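Local coordinates for protein hydroxyethylthiazole kinase (PDB 3HPD) that probably phosphorylates the hydroxyl group of 4-methyl-5-beta-hydroxyethylthiazole with ATP and magnesium, a step of thiamine diphosphate biosynthesis, at residues N23-L37 and T191-F204. Residues are numbered along the deposited sequence; the frame is centred on the assembly and turned at random.
Sequences NFVVMNTTANALLAL and TGTGCMVAALTGAF. With PO4 (phosphate ion), chain B.
Thr191 CG2 meets Val25 CG1 at 3.7 Å, the two side chains crossing at about a right angle. This end of the contact lies at a subunit interface, where Thr191 N is hydrogen-bonded to Asn32 OD1 of a neighbouring subunit. Gly192, predicted to bind the substrate, is the N-cap of helix 193-204. Its CA sits 3.9 Å from Val26 CG1. Two residues on, Gly194 N gives a weak hydrogen bond to a phosphate ion, probably from the crystallisation liquor. Cys195 turns CB to Val26 CG1, and its carbonyl O lies 3.7 Å from Thr30 CG2. Met196 runs extended beyond CG (chi3 165°), which carries CE across Thr29 to CG2, at 3.8 Å. Thr29 OG1 is hydrogen-bonded to Tyr243 of helix 235-248. Ala199 CB packs on Thr30 CB at 3.8 Å and also touches Leu34 CD1. Thr30 OG1, between N and the carbonyl carbon (chi1 58°), bonds back to Val26 O, and CG2 then faces Cys195 O. Thr30 N reaches Val26 O from the opposite face of its carbonyl plane. Leu200 CD2 meets Leu37 CD2 at 3.7 Å and also approaches Ala33 O. Ala203 CB packs against Leu34 CD2 at 3.8 Å. Phe204 closes the row with CE2 against Leu37 CD2, obliquely to the ring. The helices cross at -44°, with axes 9.0 Å apart. The small side chains of Thr30 and Ala199 are consistent with this approach. Methyls and aliphatic ends meet each other or carbonyl oxygens, and both threonine hydroxyls have other partners. The contact is therefore mainly apolar packing, joining two helices of the ribokinase-like core beside the predicted substrate site.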
loop_
_atom_site.group_PDB
_atom_site.type_symbol
_atom_site.label_atom_id
_atom_site.label_comp_id
_atom_site.label_asym_id
_atom_site.label_seq_id
_atom_site.Cartn_x
_atom_site.Cartn_y
_atom_site.Cartn_z
ATOM N N ASN A 23 3.909 9.233 2.711
ATOM C CA ASN A 23 3.252 8.463 3.765
ATOM C C ASN A 23 2.899 7.031 3.366
ATOM O O ASN A 23 2.739 6.717 2.188
ATOM C CB ASN A 23 2.021 9.225 4.302
ATOM C CG ASN A 23 0.806 9.125 3.397
ATOM O OD1 ASN A 23 0.249 8.047 3.206
ATOM N ND2 ASN A 23 0.374 10.263 2.853
ATOM N N PHE A 24 2.788 6.165 4.369
ATOM C CA PHE A 24 2.519 4.747 4.156
ATOM C C PHE A 24 1.241 4.388 3.425
ATOM O O PHE A 24 1.170 3.347 2.772
ATOM C CB PHE A 24 2.550 4.015 5.500
ATOM C CG PHE A 24 3.854 4.157 6.228
ATOM C CD1 PHE A 24 5.046 3.761 5.626
ATOM C CD2 PHE A 24 3.895 4.691 7.512
ATOM C CE1 PHE A 24 6.265 3.909 6.290
ATOM C CE2 PHE A 24 5.107 4.841 8.186
ATOM C CZ PHE A 24 6.295 4.445 7.574
ATOM N N VAL A 25 0.232 5.240 3.531
ATOM C CA VAL A 25 -1.046 4.972 2.887
ATOM C C VAL A 25 -1.014 5.208 1.380
ATOM O O VAL A 25 -1.759 4.569 0.634
ATOM C CB VAL A 25 -2.160 5.862 3.502
ATOM C CG1 VAL A 25 -3.503 5.567 2.843
ATOM C CG2 VAL A 25 -2.241 5.628 4.997
ATOM N N VAL A 26 -0.135 6.096 0.927
ATOM C CA VAL A 26 -0.088 6.432 -0.496
ATOM C C VAL A 26 1.158 6.008 -1.272
ATOM O O VAL A 26 1.354 6.433 -2.412
ATOM C CB VAL A 26 -0.293 7.949 -0.685
ATOM C CG1 VAL A 26 -1.524 8.401 0.100
ATOM C CG2 VAL A 26 0.948 8.713 -0.220
ATOM N N MET A 27 1.985 5.164 -0.667
ATOM C CA MET A 27 3.211 4.690 -1.308
ATOM C C MET A 27 3.001 4.118 -2.712
ATOM O O MET A 27 3.603 4.579 -3.679
ATOM C CB MET A 27 3.875 3.621 -0.435
ATOM C CG MET A 27 4.592 4.145 0.808
ATOM S SD MET A 27 6.255 4.772 0.461
ATOM C CE MET A 27 6.662 5.543 2.054
ATOM N N ASN A 28 2.144 3.109 -2.814
ATOM C CA ASN A 28 1.874 2.444 -4.089
ATOM C C ASN A 28 1.037 3.295 -5.022
ATOM O O ASN A 28 1.268 3.406 -6.225
ATOM C CB ASN A 28 1.129 1.142 -3.817
ATOM C CG ASN A 28 0.929 0.323 -5.062
ATOM O OD1 ASN A 28 -0.103 0.410 -5.728
ATOM N ND2 ASN A 28 1.933 -0.467 -5.401
ATOM N N THR A 29 0.034 3.881 -4.409
ATOM C CA THR A 29 -0.938 4.715 -5.050
ATOM C C THR A 29 -0.325 5.927 -5.797
ATOM O O THR A 29 -0.610 6.145 -6.984
ATOM C CB THR A 29 -1.950 5.059 -3.933
ATOM O OG1 THR A 29 -3.218 4.465 -4.230
ATOM C CG2 THR A 29 -2.023 6.490 -3.695
ATOM N N THR A 30 0.549 6.691 -5.144
ATOM C CA THR A 30 1.163 7.840 -5.815
ATOM C C THR A 30 2.222 7.411 -6.831
ATOM O O THR A 30 2.459 8.105 -7.825
ATOM C CB THR A 30 1.799 8.828 -4.800
ATOM O OG1 THR A 30 2.788 8.154 -4.013
ATOM C CG2 THR A 30 0.728 9.404 -3.883
ATOM N N ALA A 31 2.855 6.265 -6.586
ATOM C CA ALA A 31 3.862 5.750 -7.506
ATOM C C ALA A 31 3.179 5.379 -8.815
ATOM O O ALA A 31 3.666 5.711 -9.896
ATOM C CB ALA A 31 4.548 4.527 -6.917
ATOM N N ASN A 32 2.045 4.689 -8.715
ATOM C CA ASN A 32 1.316 4.291 -9.907
ATOM C C ASN A 32 0.666 5.471 -10.613
ATOM O O ASN A 32 0.475 5.441 -11.828
ATOM C CB ASN A 32 0.274 3.225 -9.573
ATOM C CG ASN A 32 0.880 1.842 -9.482
ATOM O OD1 ASN A 32 1.796 1.512 -10.238
ATOM N ND2 ASN A 32 0.368 1.023 -8.572
ATOM N N ALA A 33 0.322 6.512 -9.861
ATOM C CA ALA A 33 -0.272 7.695 -10.472
ATOM C C ALA A 33 0.807 8.350 -11.337
ATOM O O ALA A 33 0.546 8.765 -12.469
ATOM C CB ALA A 33 -0.763 8.662 -9.397
ATOM N N LEU A 34 2.023 8.436 -10.804
ATOM C CA LEU A 34 3.129 9.028 -11.548
ATOM C C LEU A 34 3.458 8.212 -12.795
ATOM O O LEU A 34 3.676 8.775 -13.866
ATOM C CB LEU A 34 4.370 9.153 -10.655
ATOM C CG LEU A 34 4.383 10.390 -9.750
ATOM C CD1 LEU A 34 5.406 10.229 -8.635
ATOM C CD2 LEU A 34 4.690 11.618 -10.598
ATOM N N LEU A 35 3.494 6.889 -12.666
ATOM C CA LEU A 35 3.796 6.042 -13.822
ATOM C C LEU A 35 2.725 6.174 -14.910
ATOM O O LEU A 35 3.041 6.229 -16.096
ATOM C CB LEU A 35 3.921 4.573 -13.401
ATOM C CG LEU A 35 5.184 4.182 -12.625
ATOM C CD1 LEU A 35 5.046 2.741 -12.148
ATOM C CD2 LEU A 35 6.421 4.341 -13.501
ATOM N N ALA A 36 1.460 6.228 -14.506
ATOM C CA ALA A 36 0.373 6.355 -15.472
ATOM C C ALA A 36 0.479 7.670 -16.240
ATOM O O ALA A 36 0.243 7.711 -17.449
ATOM C CB ALA A 36 -0.980 6.270 -14.759
ATOM N N LEU A 37 0.836 8.744 -15.539
ATOM C CA LEU A 37 0.963 10.058 -16.171
ATOM C C LEU A 37 2.106 10.090 -17.185
ATOM O O LEU A 37 2.024 10.779 -18.204
ATOM C CB LEU A 37 1.209 11.142 -15.117
ATOM C CG LEU A 37 1.331 12.572 -15.661
ATOM C CD1 LEU A 37 -0.049 13.086 -16.045
ATOM C CD2 LEU A 37 1.958 13.479 -14.614
ATOM N N THR A 191 -8.929 7.347 -0.705
ATOM C CA THR A 191 -7.926 7.972 0.143
ATOM C C THR A 191 -6.675 8.463 -0.580
ATOM O O THR A 191 -6.209 7.852 -1.547
ATOM C CB THR A 191 -7.505 7.022 1.291
ATOM O OG1 THR A 191 -6.802 7.772 2.292
ATOM C CG2 THR A 191 -6.605 5.906 0.769
ATOM N N GLY A 192 -6.145 9.587 -0.101
ATOM C CA GLY A 192 -4.935 10.154 -0.669
ATOM C C GLY A 192 -5.011 10.710 -2.079
ATOM O O GLY A 192 -4.012 10.688 -2.803
ATOM N N THR A 193 -6.174 11.209 -2.487
ATOM C CA THR A 193 -6.291 11.768 -3.828
ATOM C C THR A 193 -5.558 13.106 -3.909
ATOM O O THR A 193 -4.956 13.434 -4.931
ATOM C CB THR A 193 -7.766 11.934 -4.245
ATOM O OG1 THR A 193 -8.496 12.577 -3.198
ATOM C CG2 THR A 193 -8.384 10.565 -4.537
ATOM N N GLY A 194 -5.598 13.878 -2.828
ATOM C CA GLY A 194 -4.883 15.141 -2.823
ATOM C C GLY A 194 -3.395 14.838 -2.879
ATOM O O GLY A 194 -2.609 15.588 -3.463
ATOM N N CYS A 195 -3.009 13.719 -2.272
ATOM C CA CYS A 195 -1.613 13.303 -2.252
ATOM C C CYS A 195 -1.188 12.887 -3.658
ATOM O O CYS A 195 -0.030 13.054 -4.040
ATOM C CB CYS A 195 -1.417 12.149 -1.265
ATOM S SG CYS A 195 -1.833 12.587 0.457
ATOM N N MET A 196 -2.128 12.341 -4.425
ATOM C CA MET A 196 -1.832 11.954 -5.799
ATOM C C MET A 196 -1.523 13.229 -6.574
ATOM O O MET A 196 -0.595 13.271 -7.378
ATOM C CB MET A 196 -3.032 11.257 -6.446
ATOM C CG MET A 196 -3.341 9.877 -5.895
ATOM S SD MET A 196 -4.803 9.188 -6.710
ATOM C CE MET A 196 -4.682 7.475 -6.231
ATOM N N VAL A 197 -2.311 14.271 -6.326
ATOM C CA VAL A 197 -2.111 15.547 -7.005
ATOM C C VAL A 197 -0.749 16.147 -6.657
ATOM O O VAL A 197 -0.079 16.715 -7.516
ATOM C CB VAL A 197 -3.227 16.556 -6.648
ATOM C CG1 VAL A 197 -2.913 17.916 -7.249
ATOM C CG2 VAL A 197 -4.560 16.055 -7.178
ATOM N N ALA A 198 -0.340 16.022 -5.398
ATOM C CA ALA A 198 0.959 16.548 -4.981
ATOM C C ALA A 198 2.070 15.807 -5.717
ATOM O O ALA A 198 3.037 16.414 -6.179
ATOM C CB ALA A 198 1.134 16.394 -3.472
ATOM N N ALA A 199 1.927 14.487 -5.832
ATOM C CA ALA A 199 2.927 13.676 -6.525
ATOM C C ALA A 199 2.996 14.044 -8.007
ATOM O O ALA A 199 4.084 14.162 -8.575
ATOM C CB ALA A 199 2.606 12.188 -6.366
ATOM N N LEU A 200 1.836 14.227 -8.633
ATOM C CA LEU A 200 1.790 14.590 -10.049
ATOM C C LEU A 200 2.393 15.975 -10.253
ATOM O O LEU A 200 3.057 16.231 -11.259
ATOM C CB LEU A 200 0.344 14.578 -10.557
ATOM C CG LEU A 200 -0.363 13.219 -10.534
ATOM C CD1 LEU A 200 -1.812 13.396 -10.943
ATOM C CD2 LEU A 200 0.346 12.248 -11.464
ATOM N N THR A 201 2.148 16.868 -9.299
ATOM C CA THR A 201 2.688 18.219 -9.368
ATOM C C THR A 201 4.212 18.127 -9.407
ATOM O O THR A 201 4.878 18.933 -10.056
ATOM C CB THR A 201 2.250 19.056 -8.151
ATOM O OG1 THR A 201 0.829 19.238 -8.190
ATOM C CG2 THR A 201 2.932 20.420 -8.160
ATOM N N GLY A 202 4.758 17.136 -8.708
ATOM C CA GLY A 202 6.199 16.950 -8.705
ATOM C C GLY A 202 6.713 16.710 -10.112
ATOM O O GLY A 202 7.790 17.187 -10.482
ATOM N N ALA A 203 5.949 15.963 -10.905
ATOM C CA ALA A 203 6.338 15.682 -12.282
ATOM C C ALA A 203 6.240 16.947 -13.137
ATOM O O ALA A 203 7.139 17.246 -13.921
ATOM C CB ALA A 203 5.455 14.582 -12.869
ATOM N N PHE A 204 5.151 17.692 -12.979
ATOM C CA PHE A 204 4.960 18.915 -13.750
ATOM C C PHE A 204 5.965 20.005 -13.401
ATOM O O PHE A 204 6.452 20.707 -14.285
ATOM C CB PHE A 204 3.541 19.453 -13.549
ATOM C CG PHE A 204 2.500 18.729 -14.354
ATOM C CD1 PHE A 204 2.351 18.989 -15.714
ATOM C CD2 PHE A 204 1.673 17.782 -13.756
ATOM C CE1 PHE A 204 1.393 18.313 -16.472
ATOM C CE2 PHE A 204 0.712 17.097 -14.503
ATOM C CZ PHE A 204 0.569 17.366 -15.863
HETATM P P PO4 B . -7.856 16.180 -0.098
HETATM O O1 PO4 B . -7.091 17.266 0.537
HETATM O O2 PO4 B . -6.858 14.930 -0.362
HETATM O O3 PO4 B . -8.246 16.615 -1.590
HETATM O O4 PO4 B . -9.073 15.660 0.579
#